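Local coordinates for protein indole-3-pyruvate decarboxylase (Azospirillum brasilense, PDB 2NXW) that catalyses the decarboxylation of indole-3-pyruvate to indole-3-acetaldehyde and carbon dioxide, using thiamine diphosphate and a bound metal ion, in the biosynthesis of the plant hormone auxin, at residues 378-383 with 408-413; 510-515 with 535-540. One frame throughout, in Å; residues are numbered along the deposited sequence.

Interaction 1: 378-383 with 408-413; sequences DIARAV and MDMIDA
Met410 lays its side chain across Ala380 on helix 376-388, toward Ile379 and Val383, and makes the largest contribution of any residue, touching through CG and CE. Its CG sits beside the small methyl of Ala380, CG to CB 4.1 Å. Farther out, the terminal methyl CE reaches the helix itself, lying 3.9 Å from Ala380 CA. The same methyl meets the CG2 branch of Ile379 at 3.7 Å, the two side chains slanting past each other, whereas Val383 stands nearly perpendicular to Met410 and offers its CG2 to CE from 4.2 Å. This reach follows from the straight run beyond CG (chi2 179°, chi3 -177°), which carries CE as far as Ile379 and Val383. The loop 408-413, between helix 402-407 and strand 415-416, is thus packed against a helix that covers the C-terminal parallel sheet: Ile379 and Val383 also touch Ile472 of strand 470-475. Replaced by alanine, Met410 would lose CG and CE, which would probably leave Ile379 CG2 and Val383 CG2 without their shared methyl partner and open a gap between loop and helix. Polar attachment comes one turn on, where Asn384 hydrogen-bonds both Asp409 O and Ile411 N. Asp409 O merely brushes Ala380 CB, at 4.0 Å.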
ATOM      1  N   ASP A 378     -29.209 -37.580  -7.207  1.00 13.89           N
ATOM      2  CA  ASP A 378     -30.373 -38.257  -6.652  1.00 14.49           C
ATOM      3  C   ASP A 378     -31.091 -37.300  -5.710  1.00 14.33           C
ATOM      4  O   ASP A 378     -32.320 -37.322  -5.606  1.00 13.69           O
ATOM      5  CB  ASP A 378     -29.962 -39.515  -5.900  1.00 15.03           C
ATOM      6  CG  ASP A 378     -29.357 -40.554  -6.818  1.00 16.57           C
ATOM      7  OD1 ASP A 378     -29.968 -40.825  -7.871  1.00 18.47           O
ATOM      8  OD2 ASP A 378     -28.283 -41.094  -6.479  1.00 17.62           O
ATOM      9  N   ILE A 379     -30.327 -36.461  -5.017  1.00 13.07           N
ATOM     10  CA  ILE A 379     -30.935 -35.496  -4.110  1.00 13.57           C
ATOM     11  C   ILE A 379     -31.710 -34.475  -4.944  1.00 13.89           C
ATOM     12  O   ILE A 379     -32.828 -34.103  -4.593  1.00 13.28           O
ATOM     13  CB  ILE A 379     -29.860 -34.822  -3.233  1.00 12.27           C
ATOM     14  CG1 ILE A 379     -29.200 -35.882  -2.346  1.00 12.57           C
ATOM     15  CG2 ILE A 379     -30.504 -33.727  -2.360  1.00 13.61           C
ATOM     16  CD1 ILE A 379     -27.995 -35.360  -1.563  1.00 13.38           C
ATOM     17  N   ALA A 380     -31.150 -34.046  -6.075  1.00 13.08           N
ATOM     18  CA  ALA A 380     -31.863 -33.113  -6.937  1.00 14.39           C
ATOM     19  C   ALA A 380     -33.146 -33.776  -7.460  1.00 14.67           C
ATOM     20  O   ALA A 380     -34.207 -33.154  -7.483  1.00 14.63           O
ATOM     21  CB  ALA A 380     -30.973 -32.676  -8.105  1.00 14.53           C
ATOM     22  N   ARG A 381     -33.062 -35.040  -7.871  1.00 15.48           N
ATOM     23  CA  ARG A 381     -34.253 -35.720  -8.373  1.00 16.01           C
ATOM     24  C   ARG A 381     -35.310 -35.860  -7.287  1.00 15.81           C
ATOM     25  O   ARG A 381     -36.502 -35.724  -7.569  1.00 16.45           O
ATOM     26  CB  ARG A 381     -33.915 -37.110  -8.929  1.00 16.53           C
ATOM     27  CG  ARG A 381     -33.150 -37.089 -10.244  1.00 18.98           C
ATOM     28  CD  ARG A 381     -32.774 -38.510 -10.680  1.00 22.07           C
ATOM     29  NE  ARG A 381     -31.533 -38.524 -11.453  1.00 30.68           N
ATOM     30  CZ  ARG A 381     -31.414 -38.073 -12.698  1.00 31.25           C
ATOM     31  NH1 ARG A 381     -32.465 -37.576 -13.337  1.00 32.89           N
ATOM     32  NH2 ARG A 381     -30.233 -38.096 -13.297  1.00 34.62           N
ATOM     33  N   ALA A 382     -34.888 -36.120  -6.050  1.00 14.69           N
ATOM     34  CA  ALA A 382     -35.860 -36.289  -4.965  1.00 15.01           C
ATOM     35  C   ALA A 382     -36.651 -35.008  -4.749  1.00 15.16           C
ATOM     36  O   ALA A 382     -37.878 -35.027  -4.625  1.00 15.70           O
ATOM     37  CB  ALA A 382     -35.155 -36.694  -3.679  1.00 15.34           C
ATOM     38  N   VAL A 383     -35.937 -33.892  -4.710  1.00 13.91           N
ATOM     39  CA  VAL A 383     -36.551 -32.590  -4.509  1.00 13.95           C
ATOM     40  C   VAL A 383     -37.462 -32.252  -5.677  1.00 14.94           C
ATOM     41  O   VAL A 383     -38.609 -31.850  -5.483  1.00 14.38           O
ATOM     42  CB  VAL A 383     -35.446 -31.498  -4.343  1.00 13.51           C
ATOM     43  CG1 VAL A 383     -36.015 -30.085  -4.555  1.00 14.98           C
ATOM     44  CG2 VAL A 383     -34.805 -31.625  -2.960  1.00 14.42           C
ATOM     45  N   MET A 408     -28.139 -25.986  -8.399  1.00 15.44           N
ATOM     46  CA  MET A 408     -28.364 -25.385  -9.713  1.00 17.15           C
ATOM     47  C   MET A 408     -29.360 -26.228 -10.509  1.00 16.39           C
ATOM     48  O   MET A 408     -30.015 -25.718 -11.424  1.00 18.24           O
ATOM     49  CB  MET A 408     -27.049 -25.282 -10.498  1.00 19.54           C
ATOM     50  CG  MET A 408     -26.026 -24.304  -9.925  1.00 24.21           C
ATOM     51  SD  MET A 408     -26.631 -22.596  -9.927  1.00 28.24           S
ATOM     52  CE  MET A 408     -26.654 -22.241 -11.667  1.00 28.51           C
ATOM     53  N   ASP A 409     -29.475 -27.511 -10.164  1.00 15.89           N
ATOM     54  CA  ASP A 409     -30.396 -28.405 -10.856  1.00 15.52           C
ATOM     55  C   ASP A 409     -31.658 -28.728 -10.063  1.00 15.76           C
ATOM     56  O   ASP A 409     -32.353 -29.708 -10.344  1.00 16.11           O
ATOM     57  CB  ASP A 409     -29.678 -29.700 -11.266  1.00 16.74           C
ATOM     58  CG  ASP A 409     -28.740 -29.489 -12.437  1.00 19.05           C
ATOM     59  OD1 ASP A 409     -29.026 -28.602 -13.266  1.00 20.17           O
ATOM     60  OD2 ASP A 409     -27.727 -30.212 -12.531  1.00 17.48           O
ATOM     61  N   MET A 410     -31.955 -27.892  -9.070  1.00 14.90           N
ATOM     62  CA  MET A 410     -33.160 -28.072  -8.264  1.00 14.90           C
ATOM     63  C   MET A 410     -34.187 -27.000  -8.593  1.00 15.07           C
ATOM     64  O   MET A 410     -33.839 -25.840  -8.787  1.00 17.20           O
ATOM     65  CB  MET A 410     -32.825 -27.978  -6.777  1.00 14.47           C
ATOM     66  CG  MET A 410     -32.174 -29.217  -6.223  1.00 14.71           C
ATOM     67  SD  MET A 410     -31.787 -28.977  -4.476  1.00 18.58           S
ATOM     68  CE  MET A 410     -30.966 -30.518  -4.123  1.00 17.55           C
ATOM     69  N   ILE A 411     -35.455 -27.398  -8.664  1.00 16.01           N
ATOM     70  CA  ILE A 411     -36.527 -26.444  -8.924  1.00 16.01           C
ATOM     71  C   ILE A 411     -36.730 -25.672  -7.615  1.00 15.71           C
ATOM     72  O   ILE A 411     -36.957 -26.275  -6.572  1.00 18.14           O
ATOM     73  CB  ILE A 411     -37.826 -27.177  -9.294  1.00 16.47           C
ATOM     74  CG1 ILE A 411     -37.592 -28.015 -10.556  1.00 16.51           C
ATOM     75  CG2 ILE A 411     -38.947 -26.166  -9.511  1.00 17.63           C
ATOM     76  CD1 ILE A 411     -38.717 -28.986 -10.868  1.00 17.93           C
ATOM     77  N   ASP A 412     -36.651 -24.348  -7.676  1.00 17.17           N
ATOM     78  CA  ASP A 412     -36.795 -23.546  -6.465  1.00 16.80           C
ATOM     79  C   ASP A 412     -37.692 -22.332  -6.632  1.00 17.50           C
ATOM     80  O   ASP A 412     -38.195 -22.056  -7.718  1.00 19.66           O
ATOM     81  CB  ASP A 412     -35.414 -23.066  -6.003  1.00 18.99           C
ATOM     82  CG  ASP A 412     -34.740 -22.170  -7.025  1.00 20.02           C
ATOM     83  OD1 ASP A 412     -35.361 -21.176  -7.479  1.00 20.39           O
ATOM     84  OD2 ASP A 412     -33.582 -22.454  -7.379  1.00 24.79           O
ATOM     85  N   ALA A 413     -37.882 -21.627  -5.521  1.00 16.23           N
ATOM     86  CA  ALA A 413     -38.657 -20.393  -5.452  1.00 16.16           C
ATOM     87  C   ALA A 413     -37.616 -19.360  -5.044  1.00 16.41           C
ATOM     88  O   ALA A 413     -37.846 -18.512  -4.172  1.00 19.56           O
ATOM     89  CB  ALA A 413     -39.751 -20.506  -4.383  1.00 16.30           C
TER

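Interaction 2: 510-515 with 535-540; sequences GVRVRT and LIEAMI
Paired across the strands on one sheet face, Arg512 and Glu537 both carry CG anti to the backbone N (chi1 170° and -180°), and the two chains run side by side; a bend at chi3 of Arg512 then turns its guanidinium back onto the carboxylate. The grip is side-on and double: Arg512 NE reaches Glu537 OE1 at 3.0 Å, nearly straight and in the guanidinium plane, while Arg512 NH2 reaches Glu537 OE2 at 2.9 Å. The two planes are 65° apart, and both oxygens are approached from above the carboxylate plane. The carboxylate has further partners as well: Asn475 and the backbone N of Phe499 bind OE2, and that of Ala500 binds OE1. Arg512 NH2 has a second anionic partner in Asp496. Bent at chi2 and chi3, Met539 folds over the arginine, placing Met539 CE 3.7 Å above the centre of the Arg512 guanidinium. Met539 CG lies 3.8 Å above the plane of the Arg514 guanidinium, offset toward its rim.

The backbones form the parallel pair of a beta-alpha-beta unit, strand 509-513 being the outermost strand of the C-terminal sheet within this chain and helix 516-528 the crossover. Val511 and Val513 each use both N and O toward strand 534-539, for example Val513 N to Glu537 O at 2.8 Å and Met539 N to Val513 O at 3.0 Å. On the face turned to that helix, Val513 CG2 packs against Ile536 CG2 at 3.9 Å. Beyond the last strand bond, a water donates to Arg514 O and Met539 O, bridging the two chains.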
ATOM      1  N   GLY A 510     -33.423 -35.393  13.249  1.00 12.58           N
ATOM      2  CA  GLY A 510     -32.414 -35.762  12.286  1.00 12.63           C
ATOM      3  C   GLY A 510     -32.506 -37.216  11.893  1.00 12.91           C
ATOM      4  O   GLY A 510     -32.928 -38.062  12.679  1.00 15.05           O
ATOM      5  N   VAL A 511     -32.136 -37.489  10.651  1.00 11.55           N
ATOM      6  CA  VAL A 511     -32.109 -38.850  10.154  1.00 13.45           C
ATOM      7  C   VAL A 511     -30.946 -39.013   9.186  1.00 13.31           C
ATOM      8  O   VAL A 511     -30.715 -38.163   8.329  1.00 13.69           O
ATOM      9  CB  VAL A 511     -33.451 -39.247   9.465  1.00 14.38           C
ATOM     10  CG1 VAL A 511     -33.736 -38.372   8.281  1.00 15.22           C
ATOM     11  CG2 VAL A 511     -33.412 -40.718   9.051  1.00 16.21           C
ATOM     12  N   ARG A 512     -30.194 -40.097   9.352  1.00 13.30           N
ATOM     13  CA  ARG A 512     -29.078 -40.392   8.454  1.00 13.90           C
ATOM     14  C   ARG A 512     -29.603 -41.383   7.423  1.00 13.84           C
ATOM     15  O   ARG A 512     -30.191 -42.411   7.778  1.00 17.11           O
ATOM     16  CB  ARG A 512     -27.911 -41.013   9.222  1.00 13.08           C
ATOM     17  CG  ARG A 512     -26.811 -41.579   8.315  1.00 12.65           C
ATOM     18  CD  ARG A 512     -25.598 -42.064   9.100  1.00 13.23           C
ATOM     19  NE  ARG A 512     -24.748 -40.951   9.515  1.00 13.81           N
ATOM     20  CZ  ARG A 512     -23.464 -41.066   9.828  1.00 16.89           C
ATOM     21  NH1 ARG A 512     -22.873 -42.259   9.800  1.00 17.81           N
ATOM     22  NH2 ARG A 512     -22.743 -39.985  10.083  1.00 17.01           N
ATOM     23  N   VAL A 513     -29.410 -41.071   6.151  1.00 12.42           N
ATOM     24  CA  VAL A 513     -29.876 -41.941   5.082  1.00 12.42           C
ATOM     25  C   VAL A 513     -28.702 -42.356   4.199  1.00 13.22           C
ATOM     26  O   VAL A 513     -27.806 -41.550   3.922  1.00 13.26           O
ATOM     27  CB  VAL A 513     -30.990 -41.256   4.217  1.00 13.48           C
ATOM     28  CG1 VAL A 513     -32.230 -41.004   5.080  1.00 14.93           C
ATOM     29  CG2 VAL A 513     -30.496 -39.939   3.626  1.00 14.05           C
ATOM     30  N   ARG A 514     -28.698 -43.627   3.794  1.00 13.40           N
ATOM     31  CA  ARG A 514     -27.636 -44.174   2.947  1.00 14.63           C
ATOM     32  C   ARG A 514     -28.096 -44.649   1.572  1.00 15.54           C
ATOM     33  O   ARG A 514     -27.290 -44.709   0.637  1.00 17.06           O
ATOM     34  CB  ARG A 514     -26.942 -45.332   3.658  1.00 15.61           C
ATOM     35  CG  ARG A 514     -26.109 -44.909   4.851  1.00 17.17           C
ATOM     36  CD  ARG A 514     -25.302 -46.086   5.415  1.00 16.36           C
ATOM     37  NE  ARG A 514     -24.411 -45.652   6.482  1.00 21.49           N
ATOM     38  CZ  ARG A 514     -23.254 -45.030   6.279  1.00 19.81           C
ATOM     39  NH1 ARG A 514     -22.844 -44.779   5.041  1.00 20.98           N
ATOM     40  NH2 ARG A 514     -22.516 -44.655   7.314  1.00 24.15           N
ATOM     41  N   THR A 515     -29.368 -45.018   1.441  1.00 13.57           N
ATOM     42  CA  THR A 515     -29.873 -45.478   0.151  1.00 14.65           C
ATOM     43  C   THR A 515     -30.857 -44.503  -0.467  1.00 14.56           C
ATOM     44  O   THR A 515     -31.415 -43.625   0.215  1.00 13.93           O
ATOM     45  CB  THR A 515     -30.580 -46.835   0.266  1.00 15.32           C
ATOM     46  OG1 THR A 515     -31.779 -46.681   1.037  1.00 16.52           O
ATOM     47  CG2 THR A 515     -29.682 -47.848   0.944  1.00 16.40           C
ATOM     48  N   LEU A 535     -33.415 -32.319   9.753  1.00 11.63           N
ATOM     49  CA  LEU A 535     -32.086 -32.513   9.196  1.00 11.83           C
ATOM     50  C   LEU A 535     -31.967 -33.894   8.556  1.00 11.55           C
ATOM     51  O   LEU A 535     -32.094 -34.920   9.228  1.00 13.84           O
ATOM     52  CB  LEU A 535     -31.041 -32.355  10.303  1.00 11.15           C
ATOM     53  CG  LEU A 535     -29.580 -32.604   9.910  1.00 13.65           C
ATOM     54  CD1 LEU A 535     -29.160 -31.606   8.848  1.00 15.51           C
ATOM     55  CD2 LEU A 535     -28.689 -32.480  11.140  1.00 16.09           C
ATOM     56  N   ILE A 536     -31.756 -33.909   7.249  1.00 10.66           N
ATOM     57  CA  ILE A 536     -31.576 -35.157   6.516  1.00 11.10           C
ATOM     58  C   ILE A 536     -30.083 -35.242   6.202  1.00 11.49           C
ATOM     59  O   ILE A 536     -29.567 -34.450   5.406  1.00 11.23           O
ATOM     60  CB  ILE A 536     -32.377 -35.171   5.191  1.00 10.65           C
ATOM     61  CG1 ILE A 536     -33.880 -35.020   5.481  1.00 12.25           C
ATOM     62  CG2 ILE A 536     -32.115 -36.500   4.441  1.00 12.23           C
ATOM     63  CD1 ILE A 536     -34.721 -34.792   4.230  1.00 14.46           C
ATOM     64  N   GLU A 537     -29.403 -36.186   6.841  1.00 10.80           N
ATOM     65  CA  GLU A 537     -27.970 -36.377   6.638  1.00 10.92           C
ATOM     66  C   GLU A 537     -27.808 -37.448   5.567  1.00 10.20           C
ATOM     67  O   GLU A 537     -27.952 -38.646   5.849  1.00 12.42           O
ATOM     68  CB  GLU A 537     -27.317 -36.810   7.952  1.00 11.70           C
ATOM     69  CG  GLU A 537     -25.822 -37.028   7.818  1.00 12.86           C
ATOM     70  CD  GLU A 537     -25.198 -37.628   9.053  1.00 13.04           C
ATOM     71  OE1 GLU A 537     -25.918 -38.245   9.873  1.00 11.72           O
ATOM     72  OE2 GLU A 537     -23.964 -37.494   9.196  1.00 14.57           O
ATOM     73  N   ALA A 538     -27.504 -37.010   4.349  1.00 10.85           N
ATOM     74  CA  ALA A 538     -27.364 -37.919   3.215  1.00 10.75           C
ATOM     75  C   ALA A 538     -25.924 -38.345   3.044  1.00 12.15           C
ATOM     76  O   ALA A 538     -25.070 -37.518   2.726  1.00 12.95           O
ATOM     77  CB  ALA A 538     -27.856 -37.244   1.942  1.00 12.26           C
ATOM     78  N   MET A 539     -25.652 -39.630   3.263  1.00 11.26           N
ATOM     79  CA  MET A 539     -24.296 -40.145   3.103  1.00 11.84           C
ATOM     80  C   MET A 539     -24.013 -40.302   1.606  1.00 12.13           C
ATOM     81  O   MET A 539     -24.797 -40.892   0.868  1.00 13.44           O
ATOM     82  CB  MET A 539     -24.156 -41.489   3.820  1.00 11.07           C
ATOM     83  CG  MET A 539     -24.622 -41.463   5.281  1.00 12.54           C
ATOM     84  SD  MET A 539     -23.895 -40.086   6.251  1.00 12.85           S
ATOM     85  CE  MET A 539     -22.184 -40.640   6.350  1.00 15.44           C
ATOM     86  N   ILE A 540     -22.892 -39.748   1.162  1.00 11.19           N
ATOM     87  CA  ILE A 540     -22.511 -39.786  -0.247  1.00 12.41           C
ATOM     88  C   ILE A 540     -21.061 -40.240  -0.347  1.00 12.11           C
ATOM     89  O   ILE A 540     -20.222 -39.783   0.418  1.00 12.72           O
ATOM     90  CB  ILE A 540     -22.614 -38.373  -0.863  1.00 12.32           C
ATOM     91  CG1 ILE A 540     -24.043 -37.852  -0.725  1.00 14.45           C
ATOM     92  CG2 ILE A 540     -22.175 -38.384  -2.335  1.00 12.63           C
ATOM     93  CD1 ILE A 540     -24.201 -36.380  -1.141  1.00 14.43           C
TER
HETATM   94  O   HOH W   1     -25.053 -43.422   0.074  1.00 20.05           O

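How the interactions relate
Ile379 joins the two contacts. While its CG2 branch belongs to interaction 1, Ile379 CD1 reaches strand 534-539 and the residue just after it, lying 4.0 Å from Ala538 CB and 4.0 Å from Ile540 CD1. The centres of interactions 1 and 2 are about 16 Å apart; helix 376-388 lies between the loop 408-413 and the sheet, touching both. Leu523 of helix 516-528 touches both Val383 and Ile536. Both contacts lie near the cofactor site: the side chain of Ile379 is about 10 Å from thiamine diphosphate, that of Met539 about 10 Å from the magnesium ion, and that of Glu537 about 7 Å from the side chain of the magnesium-site residue Asp449. Asn475, which holds Glu537, directly precedes Asn476, another magnesium-site residue.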